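Local atomic coordinates of (R)-specific secondary-alkylsulfatase (Pseudomonas sp., PDB entry 4AXH), a protein that hydrolyses (R)-configured secondary alkyl sulfates with strict inversion of configuration, using zinc to release (S)-alcohols and sulfate. Residues T100-W106 and A241-D246; F54-F60 and R107-L111; D604-L609 and T632-D638; D550-D554 and T593-G597. One frame throughout, in Å; residues are numbered along the deposited sequence.

Contact 1: T100-W106 and A241-D246; sequences TVNPSLW and AQAQVD
How a loop without regular secondary structure packs on the start of a helix is well illustrated by 100-106 and 241-246. Thr100 turns (phi/psi -87/5) and Val101 is extended (-144/126), Asn102 (-47/128) is the N-cap, and Pro103 opens helix 103-111; 241-246 curves past with no helix or strand. CA atoms approach most closely at Thr100 and Gln242 (5.8 Å), then at Trp106 and Val245 (7.6 Å).

Polar contact across the segments rests on one hydrogen bond: Thr100, with chi1 p, gives OG1 to Ala241 O at 2.7 Å. Within 100-106, Ser104 N donates to Asn102 OD1 (3.0 Å), the N-cap bond, and Trp106 N to Asn102 O (3.1 Å).

Here the loop, part of the metallo-beta-lactamase region between helix 222-233 and strand 266-268, meets a helix from the N-terminal part of the chain, and helix 515-529 closes over both through Arg518, which touches Val101, Leu105 and Val245. The Asp246 side chain is about 8 Å from that of the sulfate-binding Tyr417.

Apolar contacts fill the remainder. Val245 (chi1 m) sets CG2 4.1 Å from Val101 CG2 and 4.3 Å from Leu105 CG. The Trp106 side chain, chi1 t and chi2 -86°, swings back so that CZ3 at the ring edge lies 4.2 Å from Ala241 CB. Leu105 CD1 reaches Asp246 CB at 4.4 Å, while the Asp246 carboxylate turns to Lys251 in a salt bridge.

Contact 2: F54-F60 and R107-L111; sequences FADREEF and RQAQL. Unlike the reference sequence in segment 107-111: Arg107 (reference His).
Arg107, which replaces the histidine of the reference sequence, loses more area to this contact than any other residue, followed by Phe60 and Glu59. It stands on helix 103-111, facing a loop (54-57) that ends at Arg57, in the N-cap position of helix 58-64; the CA atoms of Phe60 and Leu111 are 6.4 Å apart, those of Phe54 and Arg107 8.2 Å. With chi1 -148° and chi2 -96°, Arg107 stretches across to the loop and the first turn of helix 58-64: NH1 forms a salt bridge with Glu59 OE1 at 3.4 Å, and NH2 lies 3.3 Å from Phe60 CD2 and 3.4 Å from Arg57 CA. Phe60 (chi1 m) offers a ring face to Leu111, whose CD2 makes a CH-pi contact 4.1 Å from the ring centroid, while Gln110 CB sits 3.9 Å from Phe60 CE1, at the ring edge. Trp411 meets Arg107 by cation-pi and Phe54 edge-to-face. A loop and first helical turn thus pack against helix 103-111, whose Gln108 bonds to Pro314 O, its side chain about 8 Å from that of the sulfate-binding Tyr417.

Contact 3: D604-L609 and T632-D638; sequences DVTVKL and TVKLDGD
Val607 lies at the apolar centre, its CG1 3.7 Å from Val633 CG1 and 3.8 Å from Leu635 CD2; Leu609 CB adds a looser contact with Val633 CG2 at 4.3 Å. These meetings follow from antiparallel pairing of strands 605-609 and 634-637, whose axes approach to 4.6 Å at 161°. Val607 pairs with Leu635 as a non-hydrogen-bonded pair, flanked by the hydrogen-bonded pairs Thr606-Asp636 and Lys608-Lys634. Thr606 N to Asp636 O is 2.9 Å and Asp636 N to Thr606 O 3.1 Å; Lys608 N to Lys634 O and Lys634 N to Lys608 O are both 3.0 Å. Those four side chains share the other face, where Thr606 OG1 (chi1 m) donates to Asp636 OD2 at 3.2 Å. Beyond, Asp638 N is hydrogen-bonded to Asp604 O at 2.7 Å. Gly637, between Asp636 and Asp638, has phi/psi 77/-155; a CB there would come to 2.5 Å from Asp604 O. Within the five-stranded sheet of the C-terminal, SCP2-clan domain, 634-637 is outermost and 605-609 is joined on its far side to parallel strand 570-576, while helices 611-618, 624-630 and 640-646 pack on the Val607 and Leu635 side.

Contact 4: D550-D554 and T593-G597; sequences DMFFD and TQRVG
A glutamine that reaches from a sheet edge to the backbone and a side chain of a helix is the lesson of this contact, in the SCP2-clan C-terminal domain, an alpha-beta fold. Helix 550-554, a part of 549-559, runs almost exactly antiparallel to strand 593-596 (174° between directions), their axes 9.5 Å apart at closest; the CA atoms of Asp550 and Val596 are 6.9 Å apart, those of Phe553 and Gln594 7.7 Å.

Gln594 does most of the work. With chi1 p (68°), chi2 t (166°) and chi3 -27°, its side chain extends from the strand (phi/psi -143/157) to the helix, where its amide nitrogen meets a backbone carbonyl and a carboxylate one helical turn apart. Asp554 presents its carboxylate by chi1 m (-78°) and chi2 -19°. Phe553, also chi1 m, points its CA-to-CB bond at the strand, so that CB stands 3.6 Å from Gln594 OE1, but its ring leads away and meets Trp574. Asp550 has chi1 at 35°; CB faces the strand, 3.7 Å from CG2 of Val596 (chi1 t), and its carboxylate is engaged by Thr548. Strand 591-596 is the outermost of its sheet, and the second subunit packs nearby, with Lys331 of that subunit against Asp554.

Gln594 NE2 thus donates twice: to Asp550 O at 2.9 Å, an oxygen that also accepts from Asp554 N at 3.1 Å, and to Asp554 OD1 at 2.8 Å.

How the contacts relate
Two pairs of contacts show how chemistry follows location. Contacts 1 and 2 share helix 103-111 and touch, Pro103 CB lying 3.6 Å from Phe54 CZ; their segments alternate along the chain. Contact 1 is buried and largely apolar, whereas contact 2 is partly exposed and adds a salt bridge. Contacts 3 and 4 both reach one sheet of the C-terminal domain, at opposite outermost strands (634-637 and 591-596), the latter through a helix packed against it, with centres about 17 Å apart and no touch. Contact 3 relies on backbone pairing, contact 4, at the surface, on one side-chain amide. The pairs lie on opposite sides of the chain's centre.

Contact 1: T100-W106 and A241-D246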
loop_
_atom_site.group_PDB
_atom_site.type_symbol
_atom_site.label_atom_id
_atom_site.label_comp_id
_atom_site.label_asym_id
_atom_site.label_seq_id
_atom_site.Cartn_x
_atom_site.Cartn_y
_atom_site.Cartn_z
ATOM N N THR A 100 31.690 -18.516 0.070
ATOM C CA THR A 100 30.285 -18.742 0.420
ATOM C C THR A 100 29.558 -17.472 0.951
ATOM O O THR A 100 28.405 -17.565 1.373
ATOM C CB THR A 100 30.168 -19.917 1.380
ATOM O OG1 THR A 100 30.818 -19.568 2.581
ATOM C CG2 THR A 100 30.757 -21.188 0.831
ATOM N N VAL A 101 30.222 -16.299 0.946
ATOM C CA VAL A 101 29.584 -15.039 1.321
ATOM C C VAL A 101 30.078 -13.845 0.506
ATOM O O VAL A 101 31.276 -13.628 0.397
ATOM C CB VAL A 101 29.289 -14.767 2.832
ATOM C CG1 VAL A 101 30.323 -15.387 3.751
ATOM C CG2 VAL A 101 29.021 -13.305 3.129
ATOM N N ASN A 102 29.111 -13.118 -0.121
ATOM C CA ASN A 102 29.319 -11.922 -0.911
ATOM C C ASN A 102 30.235 -10.968 -0.154
ATOM O O ASN A 102 29.989 -10.696 1.019
ATOM C CB ASN A 102 27.996 -11.269 -1.182
ATOM C CG ASN A 102 28.088 -10.104 -2.148
ATOM O OD1 ASN A 102 28.799 -9.109 -1.924
ATOM N ND2 ASN A 102 27.290 -10.160 -3.197
ATOM N N PRO A 103 31.318 -10.487 -0.801
ATOM C CA PRO A 103 32.298 -9.642 -0.096
ATOM C C PRO A 103 31.765 -8.342 0.478
ATOM O O PRO A 103 32.280 -7.932 1.509
ATOM C CB PRO A 103 33.407 -9.447 -1.134
ATOM C CG PRO A 103 33.249 -10.538 -2.082
ATOM C CD PRO A 103 31.777 -10.762 -2.176
ATOM N N SER A 104 30.748 -7.715 -0.169
ATOM C CA SER A 104 30.103 -6.483 0.304
ATOM C C SER A 104 29.312 -6.751 1.596
ATOM O O SER A 104 29.356 -5.952 2.511
ATOM C CB SER A 104 29.168 -5.937 -0.770
ATOM O OG SER A 104 28.623 -4.676 -0.424
ATOM N N LEU A 105 28.584 -7.898 1.650
ATOM C CA LEU A 105 27.811 -8.335 2.804
ATOM C C LEU A 105 28.776 -8.572 3.998
ATOM O O LEU A 105 28.487 -8.123 5.121
ATOM C CB LEU A 105 27.011 -9.609 2.493
ATOM C CG LEU A 105 26.087 -10.160 3.640
ATOM C CD1 LEU A 105 25.319 -9.056 4.387
ATOM C CD2 LEU A 105 25.113 -11.158 3.097
ATOM N N TRP A 106 29.920 -9.238 3.720
ATOM C CA TRP A 106 30.975 -9.530 4.679
ATOM C C TRP A 106 31.573 -8.230 5.253
ATOM O O TRP A 106 31.962 -8.203 6.408
ATOM C CB TRP A 106 32.062 -10.350 3.971
ATOM C CG TRP A 106 33.152 -10.856 4.857
ATOM C CD1 TRP A 106 34.275 -10.191 5.221
ATOM C CD2 TRP A 106 33.261 -12.174 5.423
ATOM N NE1 TRP A 106 35.062 -10.992 6.011
ATOM C CE2 TRP A 106 34.472 -12.221 6.140
ATOM C CE3 TRP A 106 32.455 -13.334 5.378
ATOM C CZ2 TRP A 106 34.904 -13.375 6.809
ATOM C CZ3 TRP A 106 32.875 -14.470 6.069
ATOM C CH2 TRP A 106 34.089 -14.482 6.764
ATOM N N ALA A 241 30.117 -18.769 8.037
ATOM C CA ALA A 241 30.327 -18.387 6.631
ATOM C C ALA A 241 29.446 -19.128 5.642
ATOM O O ALA A 241 29.206 -18.605 4.548
ATOM C CB ALA A 241 31.790 -18.527 6.261
ATOM N N GLN A 242 28.931 -20.323 6.032
ATOM C CA GLN A 242 28.030 -21.143 5.213
ATOM C C GLN A 242 26.550 -20.938 5.594
ATOM O O GLN A 242 25.668 -21.471 4.914
ATOM C CB GLN A 242 28.423 -22.628 5.304
ATOM C CG GLN A 242 29.591 -23.009 4.400
ATOM C CD GLN A 242 29.458 -24.419 3.881
ATOM O OE1 GLN A 242 30.306 -25.307 4.357
ATOM N NE2 GLN A 242 28.596 -24.726 3.056
ATOM N N ALA A 243 26.285 -20.169 6.678
ATOM C CA ALA A 243 24.937 -19.895 7.187
ATOM C C ALA A 243 24.670 -18.367 7.532
ATOM O O ALA A 243 24.942 -17.511 6.682
ATOM C CB ALA A 243 24.641 -20.807 8.363
ATOM N N GLN A 244 24.142 -18.036 8.751
ATOM C CA GLN A 244 23.836 -16.672 9.168
ATOM C C GLN A 244 25.087 -15.862 9.457
ATOM O O GLN A 244 25.918 -16.290 10.249
ATOM C CB GLN A 244 22.912 -16.673 10.386
ATOM C CG GLN A 244 21.881 -15.536 10.392
ATOM C CD GLN A 244 22.376 -14.316 11.115
ATOM O OE1 GLN A 244 23.260 -14.373 11.982
ATOM N NE2 GLN A 244 21.810 -13.190 10.786
ATOM N N VAL A 245 25.237 -14.692 8.816
ATOM C CA VAL A 245 26.420 -13.865 9.031
ATOM C C VAL A 245 26.142 -12.459 9.578
ATOM O O VAL A 245 26.974 -11.922 10.315
ATOM C CB VAL A 245 27.403 -13.825 7.825
ATOM C CG1 VAL A 245 27.940 -15.207 7.500
ATOM C CG2 VAL A 245 26.788 -13.171 6.592
ATOM N N ASP A 246 25.001 -11.847 9.187
ATOM C CA ASP A 246 24.637 -10.480 9.551
ATOM C C ASP A 246 23.174 -10.200 9.205
ATOM O O ASP A 246 22.541 -10.970 8.476
ATOM C CB ASP A 246 25.549 -9.488 8.772
ATOM C CG ASP A 246 25.603 -8.092 9.349
ATOM O OD1 ASP A 246 26.057 -7.946 10.499
ATOM O OD2 ASP A 246 25.242 -7.134 8.623
#

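Contact 2: F54-F60 and R107-L111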
loop_
_atom_site.group_PDB
_atom_site.type_symbol
_atom_site.label_atom_id
_atom_site.label_comp_id
_atom_site.label_asym_id
_atom_site.label_seq_id
_atom_site.Cartn_x
_atom_site.Cartn_y
_atom_site.Cartn_z
ATOM N N PHE A 54 36.159 -1.164 -1.241
ATOM C CA PHE A 54 37.106 -2.010 -0.481
ATOM C C PHE A 54 38.386 -1.299 -0.069
ATOM O O PHE A 54 38.893 -1.564 1.006
ATOM C CB PHE A 54 37.381 -3.357 -1.155
ATOM C CG PHE A 54 36.175 -4.247 -1.314
ATOM C CD1 PHE A 54 35.625 -4.913 -0.215
ATOM C CD2 PHE A 54 35.606 -4.444 -2.560
ATOM C CE1 PHE A 54 34.506 -5.741 -0.372
ATOM C CE2 PHE A 54 34.476 -5.236 -2.711
ATOM C CZ PHE A 54 33.928 -5.883 -1.627
ATOM N N ALA A 55 38.887 -0.383 -0.908
ATOM C CA ALA A 55 40.057 0.447 -0.659
ATOM C C ALA A 55 39.647 1.672 0.185
ATOM O O ALA A 55 40.517 2.394 0.698
ATOM C CB ALA A 55 40.699 0.870 -1.971
ATOM N N ASP A 56 38.315 1.890 0.336
ATOM C CA ASP A 56 37.779 2.934 1.206
ATOM C C ASP A 56 37.437 2.260 2.547
ATOM O O ASP A 56 36.603 1.349 2.608
ATOM C CB ASP A 56 36.569 3.667 0.585
ATOM C CG ASP A 56 35.984 4.732 1.485
ATOM O OD1 ASP A 56 36.741 5.648 1.885
ATOM O OD2 ASP A 56 34.770 4.621 1.838
ATOM N N ARG A 57 38.167 2.652 3.593
ATOM C CA ARG A 57 38.010 2.089 4.931
ATOM C C ARG A 57 37.435 3.119 5.896
ATOM O O ARG A 57 37.420 2.894 7.089
ATOM C CB ARG A 57 39.340 1.513 5.444
ATOM C CG ARG A 57 39.858 0.329 4.647
ATOM C CD ARG A 57 41.033 -0.300 5.357
ATOM N NE ARG A 57 40.595 -0.918 6.605
ATOM C CZ ARG A 57 40.188 -2.179 6.732
ATOM N NH1 ARG A 57 40.221 -3.005 5.694
ATOM N NH2 ARG A 57 39.791 -2.635 7.909
ATOM N N GLU A 58 36.905 4.235 5.358
ATOM C CA GLU A 58 36.273 5.328 6.111
ATOM C C GLU A 58 35.268 4.799 7.149
ATOM O O GLU A 58 35.261 5.295 8.269
ATOM C CB GLU A 58 35.575 6.290 5.154
ATOM C CG GLU A 58 36.425 7.473 4.726
ATOM C CD GLU A 58 35.631 8.695 4.294
ATOM O OE1 GLU A 58 34.731 9.125 5.056
ATOM O OE2 GLU A 58 35.929 9.244 3.208
ATOM N N GLU A 59 34.456 3.779 6.788
ATOM C CA GLU A 59 33.472 3.205 7.687
ATOM C C GLU A 59 34.121 2.460 8.855
ATOM O O GLU A 59 33.643 2.599 9.977
ATOM C CB GLU A 59 32.414 2.372 6.943
ATOM C CG GLU A 59 31.573 3.179 5.969
ATOM C CD GLU A 59 30.179 2.639 5.696
ATOM O OE1 GLU A 59 30.035 1.415 5.482
ATOM O OE2 GLU A 59 29.230 3.455 5.645
ATOM N N PHE A 60 35.226 1.698 8.600
ATOM C CA PHE A 60 35.997 1.004 9.635
ATOM C C PHE A 60 36.596 1.995 10.603
ATOM O O PHE A 60 36.606 1.718 11.796
ATOM C CB PHE A 60 37.094 0.142 9.039
ATOM C CG PHE A 60 36.555 -1.158 8.508
ATOM C CD1 PHE A 60 35.970 -2.096 9.368
ATOM C CD2 PHE A 60 36.649 -1.461 7.163
ATOM C CE1 PHE A 60 35.449 -3.278 8.878
ATOM C CE2 PHE A 60 36.144 -2.651 6.678
ATOM C CZ PHE A 60 35.543 -3.554 7.539
ATOM N N ARG A 107 31.693 -7.183 4.431
ATOM C CA ARG A 107 32.232 -5.879 4.789
ATOM C C ARG A 107 31.306 -5.283 5.856
ATOM O O ARG A 107 31.793 -4.806 6.882
ATOM C CB ARG A 107 32.227 -4.973 3.529
ATOM C CG ARG A 107 33.344 -3.973 3.473
ATOM C CD ARG A 107 32.910 -2.653 3.978
ATOM N NE ARG A 107 34.102 -1.846 4.230
ATOM C CZ ARG A 107 34.087 -0.528 4.438
ATOM N NH1 ARG A 107 32.941 0.145 4.401
ATOM N NH2 ARG A 107 35.218 0.130 4.666
ATOM N N GLN A 108 29.961 -5.321 5.608
ATOM C CA GLN A 108 28.936 -4.796 6.512
ATOM C C GLN A 108 28.882 -5.643 7.769
ATOM O O GLN A 108 28.767 -5.085 8.866
ATOM C CB GLN A 108 27.571 -4.765 5.824
ATOM C CG GLN A 108 26.557 -3.835 6.484
ATOM C CD GLN A 108 26.770 -2.376 6.287
ATOM O OE1 GLN A 108 27.748 -1.901 5.709
ATOM N NE2 GLN A 108 25.823 -1.623 6.732
ATOM N N ALA A 109 29.015 -6.973 7.615
ATOM C CA ALA A 109 29.047 -7.941 8.707
ATOM C C ALA A 109 30.166 -7.589 9.672
ATOM O O ALA A 109 29.923 -7.515 10.867
ATOM C CB ALA A 109 29.239 -9.355 8.157
ATOM N N GLN A 110 31.361 -7.278 9.137
ATOM C CA GLN A 110 32.564 -6.903 9.889
ATOM C C GLN A 110 32.395 -5.623 10.637
ATOM O O GLN A 110 32.901 -5.515 11.750
ATOM C CB GLN A 110 33.800 -6.795 8.987
ATOM C CG GLN A 110 34.330 -8.132 8.487
ATOM C CD GLN A 110 35.593 -7.910 7.713
ATOM O OE1 GLN A 110 35.578 -7.404 6.590
ATOM N NE2 GLN A 110 36.713 -8.215 8.331
ATOM N N LEU A 111 31.717 -4.644 10.027
ATOM C CA LEU A 111 31.471 -3.351 10.643
ATOM C C LEU A 111 30.533 -3.518 11.833
ATOM O O LEU A 111 30.799 -3.003 12.912
ATOM C CB LEU A 111 30.892 -2.374 9.603
ATOM C CG LEU A 111 31.890 -1.726 8.614
ATOM C CD1 LEU A 111 31.194 -1.240 7.361
ATOM C CD2 LEU A 111 32.602 -0.584 9.235
#

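Contact 3: D604-L609 and T632-D638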
loop_
_atom_site.group_PDB
_atom_site.type_symbol
_atom_site.label_atom_id
_atom_site.label_comp_id
_atom_site.label_asym_id
_atom_site.label_seq_id
_atom_site.Cartn_x
_atom_site.Cartn_y
_atom_site.Cartn_z
ATOM N N ASP A 604 -28.696 -8.779 23.288
ATOM C CA ASP A 604 -28.953 -10.132 23.781
ATOM C C ASP A 604 -28.299 -10.389 25.142
ATOM O O ASP A 604 -28.897 -11.046 25.992
ATOM C CB ASP A 604 -28.492 -11.188 22.759
ATOM C CG ASP A 604 -29.194 -11.104 21.416
ATOM O OD1 ASP A 604 -30.380 -11.494 21.339
ATOM O OD2 ASP A 604 -28.569 -10.633 20.450
ATOM N N VAL A 605 -27.068 -9.882 25.337
ATOM C CA VAL A 605 -26.275 -10.051 26.563
ATOM C C VAL A 605 -25.531 -8.749 26.862
ATOM O O VAL A 605 -25.240 -7.992 25.935
ATOM C CB VAL A 605 -25.275 -11.234 26.442
ATOM C CG1 VAL A 605 -25.167 -12.023 27.726
ATOM C CG2 VAL A 605 -25.583 -12.127 25.265
ATOM N N THR A 606 -25.237 -8.484 28.152
ATOM C CA THR A 606 -24.490 -7.313 28.630
ATOM C C THR A 606 -23.397 -7.826 29.557
ATOM O O THR A 606 -23.680 -8.596 30.467
ATOM C CB THR A 606 -25.429 -6.229 29.203
ATOM O OG1 THR A 606 -26.398 -5.884 28.203
ATOM C CG2 THR A 606 -24.682 -4.968 29.664
ATOM N N VAL A 607 -22.142 -7.493 29.256
ATOM C CA VAL A 607 -20.979 -8.000 29.988
ATOM C C VAL A 607 -20.261 -6.909 30.791
ATOM O O VAL A 607 -19.486 -6.130 30.231
ATOM C CB VAL A 607 -20.002 -8.786 29.057
ATOM C CG1 VAL A 607 -19.106 -9.715 29.862
ATOM C CG2 VAL A 607 -20.743 -9.569 27.966
ATOM N N LYS A 608 -20.521 -6.868 32.107
ATOM C CA LYS A 608 -19.885 -5.929 33.033
ATOM C C LYS A 608 -18.636 -6.596 33.619
ATOM O O LYS A 608 -18.737 -7.686 34.184
ATOM C CB LYS A 608 -20.840 -5.515 34.166
ATOM C CG LYS A 608 -22.146 -4.856 33.707
ATOM C CD LYS A 608 -22.683 -3.844 34.737
ATOM C CE LYS A 608 -23.157 -4.429 36.056
ATOM N NZ LYS A 608 -23.238 -3.394 37.124
ATOM N N LEU A 609 -17.461 -5.956 33.449
ATOM C CA LEU A 609 -16.139 -6.420 33.900
ATOM C C LEU A 609 -15.176 -5.259 33.879
ATOM O O LEU A 609 -15.563 -4.150 33.508
ATOM C CB LEU A 609 -15.606 -7.563 32.990
ATOM C CG LEU A 609 -15.109 -7.235 31.551
ATOM C CD1 LEU A 609 -14.520 -8.459 30.900
ATOM C CD2 LEU A 609 -16.223 -6.727 30.649
ATOM N N THR A 632 -16.400 -11.466 39.082
ATOM C CA THR A 632 -15.588 -10.583 38.226
ATOM C C THR A 632 -16.206 -10.322 36.846
ATOM O O THR A 632 -15.791 -9.393 36.149
ATOM C CB THR A 632 -14.139 -11.081 38.120
ATOM O OG1 THR A 632 -14.117 -12.485 37.840
ATOM C CG2 THR A 632 -13.330 -10.770 39.349
ATOM N N VAL A 633 -17.170 -11.158 36.446
ATOM C CA VAL A 633 -17.917 -11.022 35.200
ATOM C C VAL A 633 -19.415 -11.147 35.516
ATOM O O VAL A 633 -19.916 -12.251 35.746
ATOM C CB VAL A 633 -17.463 -11.987 34.063
ATOM C CG1 VAL A 633 -18.331 -11.821 32.817
ATOM C CG2 VAL A 633 -15.997 -11.774 33.710
ATOM N N LYS A 634 -20.115 -10.012 35.558
ATOM C CA LYS A 634 -21.556 -9.987 35.806
ATOM C C LYS A 634 -22.291 -9.900 34.467
ATOM O O LYS A 634 -21.881 -9.135 33.589
ATOM C CB LYS A 634 -21.951 -8.838 36.751
ATOM C CG LYS A 634 -21.429 -9.019 38.174
ATOM C CD LYS A 634 -22.111 -8.074 39.143
ATOM C CE LYS A 634 -21.403 -8.053 40.475
ATOM N NZ LYS A 634 -22.326 -7.740 41.592
ATOM N N LEU A 635 -23.347 -10.707 34.301
ATOM C CA LEU A 635 -24.102 -10.740 33.053
ATOM C C LEU A 635 -25.577 -10.378 33.186
ATOM O O LEU A 635 -26.251 -10.808 34.130
ATOM C CB LEU A 635 -24.003 -12.112 32.367
ATOM C CG LEU A 635 -22.659 -12.814 32.290
ATOM C CD1 LEU A 635 -22.861 -14.248 31.881
ATOM C CD2 LEU A 635 -21.728 -12.133 31.301
ATOM N N ASP A 636 -26.065 -9.600 32.199
ATOM C CA ASP A 636 -27.455 -9.157 32.038
ATOM C C ASP A 636 -27.938 -9.788 30.730
ATOM O O ASP A 636 -27.150 -9.913 29.784
ATOM C CB ASP A 636 -27.535 -7.611 31.983
ATOM C CG ASP A 636 -28.801 -7.027 31.367
ATOM O OD1 ASP A 636 -29.842 -7.005 32.057
ATOM O OD2 ASP A 636 -28.742 -6.571 30.203
ATOM N N GLY A 637 -29.193 -10.217 30.696
ATOM C CA GLY A 637 -29.759 -10.845 29.511
ATOM C C GLY A 637 -29.322 -12.287 29.323
ATOM O O GLY A 637 -28.965 -12.968 30.290
ATOM N N ASP A 638 -29.345 -12.754 28.062
ATOM C CA ASP A 638 -29.030 -14.124 27.666
ATOM C C ASP A 638 -27.549 -14.491 27.883
ATOM O O ASP A 638 -26.774 -14.557 26.926
ATOM C CB ASP A 638 -29.490 -14.371 26.206
ATOM C CG ASP A 638 -29.790 -15.808 25.831
ATOM O OD1 ASP A 638 -29.279 -16.728 26.525
ATOM O OD2 ASP A 638 -30.512 -16.020 24.820
#

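Contact 4: D550-D554 and T593-G597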
loop_
_atom_site.group_PDB
_atom_site.type_symbol
_atom_site.label_atom_id
_atom_site.label_comp_id
_atom_site.label_asym_id
_atom_site.label_seq_id
_atom_site.Cartn_x
_atom_site.Cartn_y
_atom_site.Cartn_z
ATOM N N ASP A 550 -11.222 -2.210 22.355
ATOM C CA ASP A 550 -11.438 -2.061 20.911
ATOM C C ASP A 550 -10.383 -2.799 20.087
ATOM O O ASP A 550 -10.721 -3.431 19.082
ATOM C CB ASP A 550 -11.508 -0.578 20.508
ATOM C CG ASP A 550 -10.600 0.342 21.301
ATOM O OD1 ASP A 550 -10.874 0.553 22.504
ATOM O OD2 ASP A 550 -9.591 0.830 20.725
ATOM N N MET A 551 -9.116 -2.749 20.533
ATOM C CA MET A 551 -8.006 -3.443 19.884
ATOM C C MET A 551 -8.179 -4.935 20.052
ATOM O O MET A 551 -8.028 -5.685 19.082
ATOM C CB MET A 551 -6.664 -2.996 20.479
ATOM C CG MET A 551 -6.140 -1.740 19.845
ATOM S SD MET A 551 -4.947 -0.872 20.860
ATOM C CE MET A 551 -5.128 0.805 20.162
ATOM N N PHE A 552 -8.541 -5.362 21.278
ATOM C CA PHE A 552 -8.812 -6.757 21.596
ATOM C C PHE A 552 -10.021 -7.290 20.791
ATOM O O PHE A 552 -9.980 -8.430 20.319
ATOM C CB PHE A 552 -9.010 -6.930 23.108
ATOM C CG PHE A 552 -9.569 -8.271 23.525
ATOM C CD1 PHE A 552 -8.768 -9.410 23.533
ATOM C CD2 PHE A 552 -10.895 -8.396 23.919
ATOM C CE1 PHE A 552 -9.295 -10.655 23.906
ATOM C CE2 PHE A 552 -11.416 -9.639 24.302
ATOM C CZ PHE A 552 -10.614 -10.758 24.293
ATOM N N PHE A 553 -11.083 -6.477 20.627
ATOM C CA PHE A 553 -12.255 -6.928 19.873
ATOM C C PHE A 553 -12.020 -7.065 18.367
ATOM O O PHE A 553 -12.587 -7.968 17.737
ATOM C CB PHE A 553 -13.532 -6.153 20.241
ATOM C CG PHE A 553 -14.018 -6.424 21.653
ATOM C CD1 PHE A 553 -14.261 -7.728 22.091
ATOM C CD2 PHE A 553 -14.258 -5.379 22.535
ATOM C CE1 PHE A 553 -14.690 -7.978 23.396
ATOM C CE2 PHE A 553 -14.703 -5.628 23.834
ATOM C CZ PHE A 553 -14.901 -6.926 24.258
ATOM N N ASP A 554 -11.110 -6.223 17.816
ATOM C CA ASP A 554 -10.687 -6.250 16.415
ATOM C C ASP A 554 -9.952 -7.584 16.136
ATOM O O ASP A 554 -10.109 -8.191 15.068
ATOM C CB ASP A 554 -9.827 -5.003 16.092
ATOM C CG ASP A 554 -10.601 -3.698 15.867
ATOM O OD1 ASP A 554 -11.833 -3.766 15.595
ATOM O OD2 ASP A 554 -9.966 -2.615 15.896
ATOM N N THR A 593 -18.692 -6.931 14.041
ATOM C CA THR A 593 -18.509 -5.482 13.925
ATOM C C THR A 593 -18.656 -4.865 15.328
ATOM O O THR A 593 -19.214 -5.518 16.219
ATOM C CB THR A 593 -19.447 -4.871 12.836
ATOM O OG1 THR A 593 -20.805 -5.249 13.066
ATOM C CG2 THR A 593 -19.068 -5.288 11.415
ATOM N N GLN A 594 -18.128 -3.644 15.549
ATOM C CA GLN A 594 -18.187 -3.004 16.872
ATOM C C GLN A 594 -18.394 -1.499 16.815
ATOM O O GLN A 594 -18.078 -0.866 15.808
ATOM C CB GLN A 594 -16.948 -3.353 17.724
ATOM C CG GLN A 594 -15.616 -2.769 17.232
ATOM C CD GLN A 594 -14.501 -2.841 18.260
ATOM O OE1 GLN A 594 -14.720 -2.858 19.475
ATOM N NE2 GLN A 594 -13.265 -2.839 17.793
ATOM N N ARG A 595 -18.915 -0.932 17.907
ATOM C CA ARG A 595 -19.180 0.491 18.068
ATOM C C ARG A 595 -18.664 0.905 19.428
ATOM O O ARG A 595 -19.248 0.533 20.444
ATOM C CB ARG A 595 -20.689 0.788 17.995
ATOM C CG ARG A 595 -21.348 0.563 16.653
ATOM C CD ARG A 595 -22.823 0.847 16.754
ATOM N NE ARG A 595 -23.529 0.438 15.540
ATOM C CZ ARG A 595 -24.836 0.576 15.352
ATOM N NH1 ARG A 595 -25.595 1.127 16.293
ATOM N NH2 ARG A 595 -25.397 0.164 14.223
ATOM N N VAL A 596 -17.561 1.652 19.453
ATOM C CA VAL A 596 -16.935 2.145 20.684
ATOM C C VAL A 596 -17.729 3.365 21.147
ATOM O O VAL A 596 -18.097 4.204 20.320
ATOM C CB VAL A 596 -15.427 2.452 20.468
ATOM C CG1 VAL A 596 -14.764 2.938 21.753
ATOM C CG2 VAL A 596 -14.692 1.232 19.912
ATOM N N GLY A 597 -18.041 3.409 22.442
ATOM C CA GLY A 597 -18.822 4.482 23.060
ATOM C C GLY A 597 -20.330 4.331 22.935
ATOM O O GLY A 597 -21.087 5.209 23.365
#